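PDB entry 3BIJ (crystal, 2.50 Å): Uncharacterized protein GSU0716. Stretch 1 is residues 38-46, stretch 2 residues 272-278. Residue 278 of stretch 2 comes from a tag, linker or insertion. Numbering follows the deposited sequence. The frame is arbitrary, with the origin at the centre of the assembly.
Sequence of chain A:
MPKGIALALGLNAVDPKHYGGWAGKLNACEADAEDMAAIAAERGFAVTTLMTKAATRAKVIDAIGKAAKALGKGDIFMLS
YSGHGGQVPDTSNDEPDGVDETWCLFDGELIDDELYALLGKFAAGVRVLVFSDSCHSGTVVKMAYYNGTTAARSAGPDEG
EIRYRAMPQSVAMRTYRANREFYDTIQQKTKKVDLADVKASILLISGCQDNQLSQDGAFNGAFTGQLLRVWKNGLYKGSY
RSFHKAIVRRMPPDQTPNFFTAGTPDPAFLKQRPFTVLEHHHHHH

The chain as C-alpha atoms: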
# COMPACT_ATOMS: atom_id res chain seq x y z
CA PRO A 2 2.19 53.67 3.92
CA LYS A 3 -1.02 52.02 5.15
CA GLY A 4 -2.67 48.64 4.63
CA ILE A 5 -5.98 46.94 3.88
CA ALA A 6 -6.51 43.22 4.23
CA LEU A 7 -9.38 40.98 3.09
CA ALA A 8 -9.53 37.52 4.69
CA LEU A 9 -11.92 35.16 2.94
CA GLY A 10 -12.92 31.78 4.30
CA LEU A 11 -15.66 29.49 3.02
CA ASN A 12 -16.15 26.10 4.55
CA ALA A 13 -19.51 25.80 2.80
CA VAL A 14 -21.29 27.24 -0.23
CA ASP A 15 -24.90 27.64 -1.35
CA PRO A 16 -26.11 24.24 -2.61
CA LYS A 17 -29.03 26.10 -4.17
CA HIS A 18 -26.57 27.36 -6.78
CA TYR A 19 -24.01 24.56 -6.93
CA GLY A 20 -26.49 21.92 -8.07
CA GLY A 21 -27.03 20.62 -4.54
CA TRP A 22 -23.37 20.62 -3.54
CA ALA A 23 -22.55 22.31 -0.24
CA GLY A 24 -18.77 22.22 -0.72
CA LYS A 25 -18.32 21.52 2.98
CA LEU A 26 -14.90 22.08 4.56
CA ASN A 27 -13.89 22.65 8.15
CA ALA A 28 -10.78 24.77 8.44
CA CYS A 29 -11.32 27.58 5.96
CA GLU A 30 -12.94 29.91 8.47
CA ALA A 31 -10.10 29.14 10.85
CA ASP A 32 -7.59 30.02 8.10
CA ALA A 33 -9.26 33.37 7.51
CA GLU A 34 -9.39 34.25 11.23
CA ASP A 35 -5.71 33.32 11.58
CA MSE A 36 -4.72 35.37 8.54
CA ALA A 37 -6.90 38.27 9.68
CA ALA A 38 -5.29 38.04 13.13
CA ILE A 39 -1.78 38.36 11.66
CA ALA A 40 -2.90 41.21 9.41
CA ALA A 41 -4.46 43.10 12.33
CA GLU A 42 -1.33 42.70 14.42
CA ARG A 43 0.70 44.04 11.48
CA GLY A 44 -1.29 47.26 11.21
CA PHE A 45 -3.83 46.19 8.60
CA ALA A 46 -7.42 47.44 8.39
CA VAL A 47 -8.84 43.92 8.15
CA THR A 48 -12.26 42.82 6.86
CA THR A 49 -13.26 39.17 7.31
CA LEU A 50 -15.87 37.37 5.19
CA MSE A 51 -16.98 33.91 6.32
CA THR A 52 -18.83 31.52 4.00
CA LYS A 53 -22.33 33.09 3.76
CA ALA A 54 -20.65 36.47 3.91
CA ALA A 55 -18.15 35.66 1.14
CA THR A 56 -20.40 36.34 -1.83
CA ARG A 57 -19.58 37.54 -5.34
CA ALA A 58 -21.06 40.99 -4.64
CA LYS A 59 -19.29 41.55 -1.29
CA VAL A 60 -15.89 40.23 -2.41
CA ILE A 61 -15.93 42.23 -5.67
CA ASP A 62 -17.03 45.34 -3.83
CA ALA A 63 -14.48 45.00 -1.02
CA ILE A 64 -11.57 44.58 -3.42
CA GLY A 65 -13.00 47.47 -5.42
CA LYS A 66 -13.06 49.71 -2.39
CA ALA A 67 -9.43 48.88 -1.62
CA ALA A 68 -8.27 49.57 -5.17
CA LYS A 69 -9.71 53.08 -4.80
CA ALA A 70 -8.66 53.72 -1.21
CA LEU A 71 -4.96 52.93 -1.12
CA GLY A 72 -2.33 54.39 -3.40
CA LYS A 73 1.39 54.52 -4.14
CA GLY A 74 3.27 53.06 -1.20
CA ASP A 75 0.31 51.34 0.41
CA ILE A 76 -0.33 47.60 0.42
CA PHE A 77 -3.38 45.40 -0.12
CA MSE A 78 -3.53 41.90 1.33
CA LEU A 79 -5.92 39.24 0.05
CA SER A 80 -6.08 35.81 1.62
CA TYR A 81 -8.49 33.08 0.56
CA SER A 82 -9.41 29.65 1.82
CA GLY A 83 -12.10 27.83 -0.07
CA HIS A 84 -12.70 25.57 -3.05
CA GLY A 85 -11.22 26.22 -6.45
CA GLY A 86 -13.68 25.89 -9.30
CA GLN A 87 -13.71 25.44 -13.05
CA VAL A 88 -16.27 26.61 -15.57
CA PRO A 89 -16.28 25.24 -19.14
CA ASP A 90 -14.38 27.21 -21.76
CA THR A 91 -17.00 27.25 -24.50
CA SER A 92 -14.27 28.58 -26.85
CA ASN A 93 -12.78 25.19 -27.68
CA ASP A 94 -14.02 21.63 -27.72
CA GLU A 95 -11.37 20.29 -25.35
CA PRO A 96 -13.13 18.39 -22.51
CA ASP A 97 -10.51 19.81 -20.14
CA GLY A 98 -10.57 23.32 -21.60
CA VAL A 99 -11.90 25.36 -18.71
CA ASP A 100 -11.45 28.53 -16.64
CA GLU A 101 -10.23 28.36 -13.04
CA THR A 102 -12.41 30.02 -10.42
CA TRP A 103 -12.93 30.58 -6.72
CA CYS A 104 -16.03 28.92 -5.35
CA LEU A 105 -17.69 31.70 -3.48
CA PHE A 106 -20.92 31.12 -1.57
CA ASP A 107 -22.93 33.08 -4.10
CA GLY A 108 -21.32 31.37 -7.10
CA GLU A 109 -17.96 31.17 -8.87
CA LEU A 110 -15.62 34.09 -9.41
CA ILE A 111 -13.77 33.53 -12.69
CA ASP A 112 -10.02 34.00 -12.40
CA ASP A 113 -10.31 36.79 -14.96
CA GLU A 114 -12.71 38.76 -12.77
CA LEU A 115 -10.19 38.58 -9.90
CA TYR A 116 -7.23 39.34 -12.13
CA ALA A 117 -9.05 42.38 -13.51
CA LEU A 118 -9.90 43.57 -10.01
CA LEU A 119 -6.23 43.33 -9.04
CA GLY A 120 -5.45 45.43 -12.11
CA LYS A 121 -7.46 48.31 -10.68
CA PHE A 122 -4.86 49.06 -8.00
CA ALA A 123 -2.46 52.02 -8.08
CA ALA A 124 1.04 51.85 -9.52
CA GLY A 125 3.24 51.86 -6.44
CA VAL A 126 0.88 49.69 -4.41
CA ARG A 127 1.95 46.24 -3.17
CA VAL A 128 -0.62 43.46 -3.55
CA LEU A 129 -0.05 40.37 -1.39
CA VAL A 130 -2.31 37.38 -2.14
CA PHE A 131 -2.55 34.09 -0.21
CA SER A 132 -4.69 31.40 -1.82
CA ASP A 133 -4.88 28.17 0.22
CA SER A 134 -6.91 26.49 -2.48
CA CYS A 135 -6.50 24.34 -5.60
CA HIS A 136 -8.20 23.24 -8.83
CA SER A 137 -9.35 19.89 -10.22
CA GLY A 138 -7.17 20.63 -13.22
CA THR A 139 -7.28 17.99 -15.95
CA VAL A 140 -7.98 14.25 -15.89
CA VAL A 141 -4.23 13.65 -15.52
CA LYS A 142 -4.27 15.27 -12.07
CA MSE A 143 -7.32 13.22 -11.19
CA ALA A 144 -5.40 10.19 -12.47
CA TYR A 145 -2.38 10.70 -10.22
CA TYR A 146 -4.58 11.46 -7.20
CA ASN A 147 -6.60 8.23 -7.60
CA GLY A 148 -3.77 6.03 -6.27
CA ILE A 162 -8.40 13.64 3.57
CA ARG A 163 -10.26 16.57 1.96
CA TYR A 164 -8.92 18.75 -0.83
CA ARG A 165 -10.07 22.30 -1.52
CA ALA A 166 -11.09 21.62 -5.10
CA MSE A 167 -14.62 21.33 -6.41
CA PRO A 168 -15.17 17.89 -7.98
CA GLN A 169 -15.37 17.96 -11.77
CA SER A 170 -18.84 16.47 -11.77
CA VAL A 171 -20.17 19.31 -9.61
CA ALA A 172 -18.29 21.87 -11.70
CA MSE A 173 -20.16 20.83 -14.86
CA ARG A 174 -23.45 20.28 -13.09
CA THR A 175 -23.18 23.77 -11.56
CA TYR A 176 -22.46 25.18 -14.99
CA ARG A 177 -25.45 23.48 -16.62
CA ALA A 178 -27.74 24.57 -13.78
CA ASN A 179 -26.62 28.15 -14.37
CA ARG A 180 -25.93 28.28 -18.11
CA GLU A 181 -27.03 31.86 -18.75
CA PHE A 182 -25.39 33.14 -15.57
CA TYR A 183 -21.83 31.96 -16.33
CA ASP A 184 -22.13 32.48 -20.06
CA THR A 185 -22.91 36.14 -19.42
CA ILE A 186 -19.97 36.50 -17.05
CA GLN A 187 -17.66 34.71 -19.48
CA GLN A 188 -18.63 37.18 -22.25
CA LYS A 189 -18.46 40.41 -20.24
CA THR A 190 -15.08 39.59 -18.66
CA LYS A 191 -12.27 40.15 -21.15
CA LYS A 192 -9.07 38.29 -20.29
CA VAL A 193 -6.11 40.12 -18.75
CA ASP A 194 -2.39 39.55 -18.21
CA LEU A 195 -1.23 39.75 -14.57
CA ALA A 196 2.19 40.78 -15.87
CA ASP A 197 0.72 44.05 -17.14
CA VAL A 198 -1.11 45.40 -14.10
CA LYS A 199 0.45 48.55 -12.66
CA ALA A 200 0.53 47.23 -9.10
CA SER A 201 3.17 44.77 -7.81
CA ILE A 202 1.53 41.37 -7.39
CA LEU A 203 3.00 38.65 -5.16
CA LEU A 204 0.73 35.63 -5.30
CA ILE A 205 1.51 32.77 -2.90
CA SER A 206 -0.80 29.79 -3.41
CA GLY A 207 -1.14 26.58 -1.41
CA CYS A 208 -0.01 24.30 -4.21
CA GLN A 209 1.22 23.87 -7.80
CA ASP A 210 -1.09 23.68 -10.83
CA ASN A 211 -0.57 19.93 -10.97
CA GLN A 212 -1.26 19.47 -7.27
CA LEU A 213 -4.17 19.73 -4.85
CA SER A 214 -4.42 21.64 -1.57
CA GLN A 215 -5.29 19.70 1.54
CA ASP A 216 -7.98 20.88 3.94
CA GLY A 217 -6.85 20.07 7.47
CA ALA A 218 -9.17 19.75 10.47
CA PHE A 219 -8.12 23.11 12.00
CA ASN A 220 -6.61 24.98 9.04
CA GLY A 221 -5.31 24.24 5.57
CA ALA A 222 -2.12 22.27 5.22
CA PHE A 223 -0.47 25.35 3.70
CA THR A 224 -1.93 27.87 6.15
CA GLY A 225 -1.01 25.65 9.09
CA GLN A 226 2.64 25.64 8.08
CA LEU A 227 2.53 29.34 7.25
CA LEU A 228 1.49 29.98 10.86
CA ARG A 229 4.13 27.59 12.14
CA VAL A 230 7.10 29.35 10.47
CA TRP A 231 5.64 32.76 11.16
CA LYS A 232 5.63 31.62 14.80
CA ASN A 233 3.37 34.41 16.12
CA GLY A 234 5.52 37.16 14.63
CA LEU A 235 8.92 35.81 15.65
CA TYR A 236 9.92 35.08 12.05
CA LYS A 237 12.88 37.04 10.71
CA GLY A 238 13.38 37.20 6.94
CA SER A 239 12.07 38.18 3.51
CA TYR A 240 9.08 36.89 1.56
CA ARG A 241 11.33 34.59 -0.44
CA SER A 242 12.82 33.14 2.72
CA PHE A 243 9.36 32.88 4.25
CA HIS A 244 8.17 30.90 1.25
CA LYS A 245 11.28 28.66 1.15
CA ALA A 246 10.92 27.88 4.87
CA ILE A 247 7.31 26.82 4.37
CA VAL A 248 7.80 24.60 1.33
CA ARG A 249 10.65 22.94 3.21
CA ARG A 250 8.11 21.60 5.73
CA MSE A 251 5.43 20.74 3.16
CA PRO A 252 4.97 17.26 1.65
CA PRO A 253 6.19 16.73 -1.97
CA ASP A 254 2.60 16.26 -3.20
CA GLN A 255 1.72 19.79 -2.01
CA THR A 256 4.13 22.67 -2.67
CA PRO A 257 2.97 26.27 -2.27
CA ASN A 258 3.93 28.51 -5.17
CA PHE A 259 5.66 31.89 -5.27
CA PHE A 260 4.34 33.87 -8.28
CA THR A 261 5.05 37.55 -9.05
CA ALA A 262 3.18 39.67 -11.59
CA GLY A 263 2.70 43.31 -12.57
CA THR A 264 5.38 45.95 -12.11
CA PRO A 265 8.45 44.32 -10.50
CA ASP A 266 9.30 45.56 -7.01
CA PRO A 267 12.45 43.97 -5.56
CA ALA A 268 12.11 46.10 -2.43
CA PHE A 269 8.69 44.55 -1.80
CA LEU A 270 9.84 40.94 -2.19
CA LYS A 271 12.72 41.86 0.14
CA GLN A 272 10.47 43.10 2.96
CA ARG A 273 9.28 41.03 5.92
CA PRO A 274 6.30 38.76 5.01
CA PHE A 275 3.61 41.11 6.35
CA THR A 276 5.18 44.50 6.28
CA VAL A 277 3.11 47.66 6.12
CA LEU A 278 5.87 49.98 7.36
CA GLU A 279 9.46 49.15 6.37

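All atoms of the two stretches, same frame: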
# COMPACT_ATOMS: atom_id res chain seq x y z
N ALA A 38 -5.96 37.75 11.87
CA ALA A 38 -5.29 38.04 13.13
C ALA A 38 -3.87 38.58 12.88
O ALA A 38 -3.45 39.57 13.48
CB ALA A 38 -5.22 36.79 14.02
N ILE A 39 -3.13 37.92 11.99
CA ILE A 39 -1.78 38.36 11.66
C ILE A 39 -1.85 39.74 11.02
O ILE A 39 -1.10 40.64 11.39
CB ILE A 39 -1.08 37.40 10.65
CG1 ILE A 39 -0.75 36.08 11.34
CG2 ILE A 39 0.15 38.07 10.06
CD1 ILE A 39 -0.07 35.05 10.44
N ALA A 40 -2.77 39.92 10.08
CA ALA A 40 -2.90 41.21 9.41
C ALA A 40 -3.20 42.35 10.39
O ALA A 40 -2.65 43.44 10.28
CB ALA A 40 -3.96 41.15 8.35
N ALA A 41 -4.09 42.09 11.35
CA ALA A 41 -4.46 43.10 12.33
C ALA A 41 -3.26 43.48 13.17
O ALA A 41 -3.03 44.66 13.43
CB ALA A 41 -5.59 42.58 13.22
N GLU A 42 -2.50 42.48 13.60
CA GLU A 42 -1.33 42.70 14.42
C GLU A 42 -0.21 43.41 13.65
O GLU A 42 0.70 43.96 14.25
CB GLU A 42 -0.81 41.36 14.97
CG GLU A 42 0.38 41.48 15.92
CD GLU A 42 1.71 41.66 15.18
OE1 GLU A 42 2.72 42.01 15.85
OE2 GLU A 42 1.76 41.43 13.95
N ARG A 43 -0.30 43.39 12.33
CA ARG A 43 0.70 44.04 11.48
C ARG A 43 0.31 45.47 11.10
O ARG A 43 1.07 46.16 10.42
CB ARG A 43 0.91 43.22 10.21
CG ARG A 43 1.64 41.90 10.39
CD ARG A 43 3.14 42.10 10.57
NE ARG A 43 3.48 42.55 11.91
CZ ARG A 43 4.68 42.99 12.27
NH1 ARG A 43 5.66 43.03 11.37
NH2 ARG A 43 4.92 43.37 13.52
N GLY A 44 -0.86 45.91 11.53
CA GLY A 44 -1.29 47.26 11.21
C GLY A 44 -2.19 47.36 10.00
O GLY A 44 -2.23 48.38 9.32
N PHE A 45 -2.92 46.27 9.73
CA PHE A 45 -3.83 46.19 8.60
C PHE A 45 -5.27 46.51 9.01
O PHE A 45 -5.69 46.19 10.12
CB PHE A 45 -3.79 44.77 8.01
CG PHE A 45 -2.80 44.60 6.89
CD1 PHE A 45 -3.08 45.10 5.62
CD2 PHE A 45 -1.58 43.93 7.11
CE1 PHE A 45 -2.17 44.95 4.58
CE2 PHE A 45 -0.66 43.77 6.08
CZ PHE A 45 -0.95 44.28 4.80
N ALA A 46 -6.01 47.17 8.13
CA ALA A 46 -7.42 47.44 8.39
C ALA A 46 -8.06 46.19 7.79
O ALA A 46 -8.35 46.15 6.59
CB ALA A 46 -7.88 48.69 7.64
N GLN A 272 11.03 42.73 1.66
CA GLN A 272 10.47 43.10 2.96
C GLN A 272 10.12 41.87 3.80
O GLN A 272 10.24 40.74 3.34
CB GLN A 272 9.19 43.93 2.79
CG GLN A 272 9.32 45.15 1.92
CD GLN A 272 8.03 45.97 1.89
OE1 GLN A 272 6.96 45.46 1.58
NE2 GLN A 272 8.14 47.25 2.21
N ARG A 273 9.68 42.11 5.03
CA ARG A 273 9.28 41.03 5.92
C ARG A 273 7.87 40.61 5.48
O ARG A 273 7.02 41.45 5.19
CB ARG A 273 9.28 41.51 7.37
CG ARG A 273 9.49 40.37 8.36
CD ARG A 273 9.93 40.73 9.78
NE ARG A 273 8.79 40.83 10.63
CZ ARG A 273 8.33 40.20 11.70
NH1 ARG A 273 8.86 39.18 12.37
NH2 ARG A 273 7.19 40.71 12.09
N PRO A 274 7.60 39.30 5.43
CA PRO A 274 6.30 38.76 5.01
C PRO A 274 5.01 39.55 5.22
O PRO A 274 4.09 39.40 4.42
CB PRO A 274 6.26 37.37 5.67
CG PRO A 274 7.28 37.45 6.77
CD PRO A 274 8.38 38.26 6.12
N PHE A 275 4.88 40.39 6.24
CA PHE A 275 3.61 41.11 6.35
C PHE A 275 3.76 42.58 6.62
O PHE A 275 2.91 43.20 7.23
CB PHE A 275 2.73 40.48 7.42
CG PHE A 275 2.25 39.11 7.07
CD1 PHE A 275 1.22 38.93 6.15
CD2 PHE A 275 2.84 37.99 7.64
CE1 PHE A 275 0.78 37.65 5.81
CE2 PHE A 275 2.42 36.71 7.31
CZ PHE A 275 1.39 36.54 6.39
N THR A 276 4.85 43.11 6.09
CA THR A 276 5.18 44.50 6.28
C THR A 276 4.26 45.55 5.66
O THR A 276 3.87 45.49 4.50
CB THR A 276 6.61 44.76 5.80
OG1 THR A 276 7.49 43.83 6.45
CG2 THR A 276 7.03 46.16 6.14
N VAL A 277 3.92 46.53 6.50
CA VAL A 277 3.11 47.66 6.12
C VAL A 277 4.08 48.83 6.14
O VAL A 277 4.11 49.63 5.21
CB VAL A 277 1.97 47.91 7.13
CG1 VAL A 277 1.20 49.18 6.75
CG2 VAL A 277 1.02 46.71 7.17
N LEU A 278 4.88 48.91 7.20
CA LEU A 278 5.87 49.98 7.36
C LEU A 278 7.28 49.39 7.47
O LEU A 278 7.63 48.76 8.47
CB LEU A 278 5.59 50.80 8.61
CG LEU A 278 4.36 51.71 8.63
CD1 LEU A 278 4.20 52.27 10.04
CD2 LEU A 278 4.54 52.83 7.62

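Stretch 1 is the last turn of a helix and the loop that leaves it; stretch 2 is an irregular segment near the chain's end. The backbones come nearest at Arg 43 and Phe 275, with CA atoms 6.6 Å apart. No hydrogen bond joins the stretches; side chains make most of the contact, with carbonyl oxygens beside them.

The Phe 275 m rotamer (chi1 -67°) sets one ring face under Ile 39, whose CG2 lies 3.7 Å from the ring centroid, nearly along the normal, a CH-pi contact. Arg 43 CG packs 3.5 Å from Phe 275 CB.

Val 277, in t, places CG2 over one face of the Phe 45 ring, 3.6 Å from Phe 45 CE2 and 3.3 Å from Arg 43 O. The Phe 45 chi1, -92°, lies off a well. Phe 275 O approaches the ring edge, 3.8 Å from Phe 45 CE2.

Gly 44 is first to leave helical angles, in a Schellman motif. Its positive phi would jam a CB against the preceding carbonyl.

The bent Arg 43 side chain (m, m, p) makes a salt bridge, NE to Glu 42 OE2, 2.9 Å. Arg 43 NH1 lies 2.9 Å from Arg 273 NH2; both are like-charged donors and not bonded. Within stretch 2, Thr 276 OG1 donates to Arg 273 O at 2.7 Å.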